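Local coordinates for Ice-binding protein (Colwellia, PDB 3WP9) that binds to the surface of ice crystals, inhibiting their growth and their recrystallization into larger grains, at residues A[122-132]-A[147-158]. Sequence-based numbering, arbitrary orientation.
Sequences ISTDVTFNGTM and ANAKRVTLTGGA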
loop_
_atom_site.group_PDB
_atom_site.type_symbol
_atom_site.label_atom_id
_atom_site.label_comp_id
_atom_site.label_asym_id
_atom_site.label_seq_id
_atom_site.Cartn_x
_atom_site.Cartn_y
_atom_site.Cartn_z
ATOM N N ILE A 122 14.389 3.465 -1.732
ATOM C CA ILE A 122 14.654 2.415 -2.756
ATOM C C ILE A 122 15.258 3.113 -4.021
ATOM O O ILE A 122 14.484 3.547 -4.900
ATOM C CB ILE A 122 13.349 1.716 -3.129
ATOM C CG1 ILE A 122 12.727 0.919 -1.955
ATOM C CG2 ILE A 122 13.646 0.652 -4.166
ATOM C CD1 ILE A 122 11.294 0.572 -2.120
ATOM N N SER A 123 16.586 3.304 -4.050
ATOM C CA SER A 123 17.229 4.151 -5.051
ATOM C C SER A 123 17.654 3.264 -6.225
ATOM O O SER A 123 17.998 3.847 -7.248
ATOM C CB SER A 123 18.496 4.860 -4.545
ATOM O OG SER A 123 18.170 5.676 -3.404
ATOM N N THR A 124 17.695 1.943 -6.066
ATOM C CA THR A 124 17.933 0.987 -7.203
ATOM C C THR A 124 17.069 -0.258 -6.908
ATOM O O THR A 124 16.393 -0.317 -5.852
ATOM C CB THR A 124 19.445 0.637 -7.369
ATOM O OG1 THR A 124 19.922 -0.008 -6.135
ATOM C CG2 THR A 124 20.293 1.807 -7.694
ATOM N N ASP A 125 16.928 -1.236 -7.809
ATOM C CA ASP A 125 15.952 -2.251 -7.571
ATOM C C ASP A 125 16.267 -3.052 -6.296
ATOM O O ASP A 125 17.437 -3.288 -6.000
ATOM C CB ASP A 125 15.807 -3.192 -8.769
ATOM C CG ASP A 125 15.309 -2.483 -9.979
ATOM O OD1 ASP A 125 14.964 -1.274 -9.909
ATOM O OD2 ASP A 125 15.333 -3.130 -11.062
ATOM N N VAL A 126 15.211 -3.510 -5.613
ATOM C CA VAL A 126 15.413 -4.265 -4.378
ATOM C C VAL A 126 14.609 -5.545 -4.525
ATOM O O VAL A 126 13.509 -5.569 -5.091
ATOM C CB VAL A 126 14.855 -3.468 -3.138
ATOM C CG1 VAL A 126 13.375 -3.183 -3.330
ATOM C CG2 VAL A 126 15.022 -4.334 -1.866
ATOM N N THR A 127 15.154 -6.691 -4.024
ATOM C CA THR A 127 14.498 -7.951 -4.156
ATOM C C THR A 127 14.134 -8.536 -2.807
ATOM O O THR A 127 14.887 -8.371 -1.825
ATOM C CB THR A 127 15.382 -8.969 -4.932
ATOM O OG1 THR A 127 15.753 -8.398 -6.189
ATOM C CG2 THR A 127 14.715 -10.338 -5.100
ATOM N N PHE A 128 13.007 -9.132 -2.845
ATOM C CA PHE A 128 12.404 -9.933 -1.740
ATOM C C PHE A 128 12.347 -11.401 -2.207
ATOM O O PHE A 128 11.558 -11.734 -3.092
ATOM C CB PHE A 128 10.971 -9.460 -1.417
ATOM C CG PHE A 128 10.913 -8.092 -0.714
ATOM C CD1 PHE A 128 10.686 -8.031 0.677
ATOM C CD2 PHE A 128 11.072 -6.901 -1.419
ATOM C CE1 PHE A 128 10.666 -6.810 1.370
ATOM C CE2 PHE A 128 11.058 -5.649 -0.746
ATOM C CZ PHE A 128 10.887 -5.606 0.663
ATOM N N ASN A 129 13.134 -12.262 -1.511
ATOM C CA ASN A 129 13.233 -13.662 -1.851
ATOM C C ASN A 129 12.744 -14.564 -0.695
ATOM O O ASN A 129 13.293 -14.478 0.422
ATOM C CB ASN A 129 14.667 -14.018 -2.175
ATOM C CG ASN A 129 14.783 -15.466 -2.639
ATOM O OD1 ASN A 129 14.355 -15.801 -3.723
ATOM N ND2 ASN A 129 15.320 -16.329 -1.779
ATOM N N GLY A 130 11.727 -15.330 -0.994
ATOM C CA GLY A 130 11.256 -16.394 -0.103
ATOM C C GLY A 130 10.140 -17.146 -0.749
ATOM O O GLY A 130 9.884 -17.001 -1.931
ATOM N N THR A 131 9.476 -18.026 0.009
ATOM C CA THR A 131 8.386 -18.821 -0.516
ATOM C C THR A 131 7.087 -18.058 -0.396
ATOM O O THR A 131 7.048 -16.981 0.254
ATOM C CB THR A 131 8.259 -20.157 0.296
ATOM O OG1 THR A 131 7.747 -19.857 1.610
ATOM C CG2 THR A 131 9.629 -20.818 0.455
ATOM N N MET A 132 6.019 -18.616 -0.972
ATOM C CA MET A 132 4.668 -18.070 -0.825
ATOM C C MET A 132 4.111 -17.941 0.598
ATOM O O MET A 132 3.051 -17.331 0.779
ATOM C CB MET A 132 3.630 -18.747 -1.747
ATOM C CG MET A 132 3.334 -20.194 -1.404
ATOM S SD MET A 132 3.960 -21.342 -2.657
ATOM C CE MET A 132 5.769 -21.160 -2.559
ATOM N N ALA A 147 12.644 5.567 -5.976
ATOM C CA ALA A 147 13.161 6.390 -7.086
ATOM C C ALA A 147 12.502 6.021 -8.423
ATOM O O ALA A 147 11.932 4.915 -8.605
ATOM C CB ALA A 147 14.660 6.314 -7.205
ATOM N N ASN A 148 12.526 7.025 -9.318
ATOM C CA ASN A 148 11.962 6.828 -10.656
ATOM C C ASN A 148 12.606 5.616 -11.317
ATOM O O ASN A 148 13.827 5.374 -11.189
ATOM C CB ASN A 148 12.276 8.083 -11.525
ATOM C CG ASN A 148 11.693 9.351 -11.011
ATOM O OD1 ASN A 148 10.721 9.399 -10.270
ATOM N ND2 ASN A 148 12.263 10.419 -11.468
ATOM N N ALA A 149 11.761 4.873 -11.972
ATOM C CA ALA A 149 12.195 3.732 -12.815
ATOM C C ALA A 149 12.726 2.571 -12.016
ATOM O O ALA A 149 13.343 1.657 -12.575
ATOM C CB ALA A 149 13.233 4.177 -13.851
ATOM N N LYS A 150 12.522 2.589 -10.682
ATOM C CA LYS A 150 13.034 1.451 -9.873
ATOM C C LYS A 150 11.928 0.484 -9.500
ATOM O O LYS A 150 10.722 0.825 -9.630
ATOM C CB LYS A 150 13.805 1.926 -8.604
ATOM C CG LYS A 150 14.918 2.882 -8.973
ATOM C CD LYS A 150 15.829 2.263 -10.089
ATOM C CE LYS A 150 17.064 3.114 -10.434
ATOM N NZ LYS A 150 17.862 2.441 -11.558
ATOM N N ARG A 151 12.326 -0.697 -8.987
ATOM C CA ARG A 151 11.391 -1.752 -8.785
ATOM C C ARG A 151 11.538 -2.541 -7.478
ATOM O O ARG A 151 12.687 -2.728 -7.073
ATOM C CB ARG A 151 11.539 -2.800 -9.956
ATOM C CG ARG A 151 11.172 -2.193 -11.272
ATOM C CD ARG A 151 11.079 -3.253 -12.398
ATOM N NE ARG A 151 10.878 -2.606 -13.664
ATOM C CZ ARG A 151 10.924 -3.265 -14.829
ATOM N NH1 ARG A 151 11.224 -4.574 -14.813
ATOM N NH2 ARG A 151 10.686 -2.626 -15.975
ATOM N N VAL A 152 10.420 -2.930 -6.905
ATOM C CA VAL A 152 10.456 -3.983 -5.878
ATOM C C VAL A 152 10.242 -5.280 -6.661
ATOM O O VAL A 152 9.243 -5.411 -7.348
ATOM C CB VAL A 152 9.336 -3.748 -4.843
ATOM C CG1 VAL A 152 9.173 -4.982 -3.944
ATOM C CG2 VAL A 152 9.633 -2.465 -4.046
ATOM N N THR A 153 11.195 -6.212 -6.530
ATOM C CA THR A 153 11.136 -7.479 -7.251
ATOM C C THR A 153 10.850 -8.626 -6.324
ATOM O O THR A 153 11.392 -8.629 -5.230
ATOM C CB THR A 153 12.476 -7.628 -7.954
ATOM O OG1 THR A 153 12.519 -6.586 -8.953
ATOM C CG2 THR A 153 12.702 -9.022 -8.615
ATOM N N LEU A 154 10.004 -9.521 -6.769
ATOM C CA LEU A 154 9.619 -10.733 -6.000
ATOM C C LEU A 154 10.262 -12.002 -6.607
ATOM O O LEU A 154 10.118 -12.273 -7.821
ATOM C CB LEU A 154 8.149 -10.930 -5.973
ATOM C CG LEU A 154 7.342 -9.728 -5.428
ATOM C CD1 LEU A 154 5.884 -10.120 -5.375
ATOM C CD2 LEU A 154 7.902 -9.278 -4.077
ATOM N N THR A 155 10.984 -12.735 -5.767
ATOM C CA THR A 155 11.491 -14.065 -6.207
ATOM C C THR A 155 11.254 -15.193 -5.214
ATOM O O THR A 155 10.934 -14.970 -4.037
ATOM C CB THR A 155 12.962 -13.995 -6.489
ATOM O OG1 THR A 155 13.718 -13.707 -5.302
ATOM C CG2 THR A 155 13.273 -12.920 -7.603
ATOM N N GLY A 156 11.432 -16.415 -5.695
ATOM C CA GLY A 156 11.285 -17.598 -4.803
ATOM C C GLY A 156 9.856 -18.075 -4.551
ATOM O O GLY A 156 9.647 -19.179 -3.990
ATOM N N GLY A 157 8.841 -17.324 -4.964
ATOM C CA GLY A 157 7.478 -17.601 -4.572
ATOM C C GLY A 157 6.922 -16.472 -3.674
ATOM O O GLY A 157 5.737 -16.493 -3.371
ATOM N N ALA A 158 7.790 -15.531 -3.290
ATOM C CA ALA A 158 7.370 -14.339 -2.469
ATOM C C ALA A 158 6.110 -13.737 -3.080
ATOM O O ALA A 158 6.018 -13.620 -4.320
ATOM C CB ALA A 158 8.475 -13.323 -2.353
HETATM O O HOH W 1 14.228 -5.756 -10.922
HETATM O O HOH W 2 18.492 -0.629 -10.418
#
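V152 packs between F128, V126 and I122 on the buried side of this contact: its CG1 lies 3.7 Å from F128 CD2, meeting the ring obliquely, while its CG2 reaches V126 CG1 at 3.9 Å and also touches I122 CD1. With CG1 anti to the backbone N (chi1 168°), CG2 lies beside that N, on the side of V126 and I122. L154 CD2 reaches F128 CB. Strands 126-129 and 152-155 run parallel, as four successive bridges from V126–V152 to N129–T155 show, and the central F128 N to T153 O bond is nearly straight (171°).

The opposite face, carrying T127, N129, T153 and T155, is polar and partly exposed. T155 OG1 donates to N129 OD1 at 2.7 Å, in the carbonyl plane on a lone pair. On the exposed side, before the strands, R151 N donates to D125 OD1 at 2.9 Å along a bent path (132°), from above the carboxylate plane, and a water links D125 OD2 to T153 OG1. K150 NZ stays 5.0 Å from D125 OD1, too far for a salt bridge.

The two segments belong to successive coils of the right-handed beta-helix. Strand 108-109 flanks 126-129 on its other edge, F128 meets W136 edge-to-face and packs on I163 of strand 163-167, and V152 touches strand 178-180.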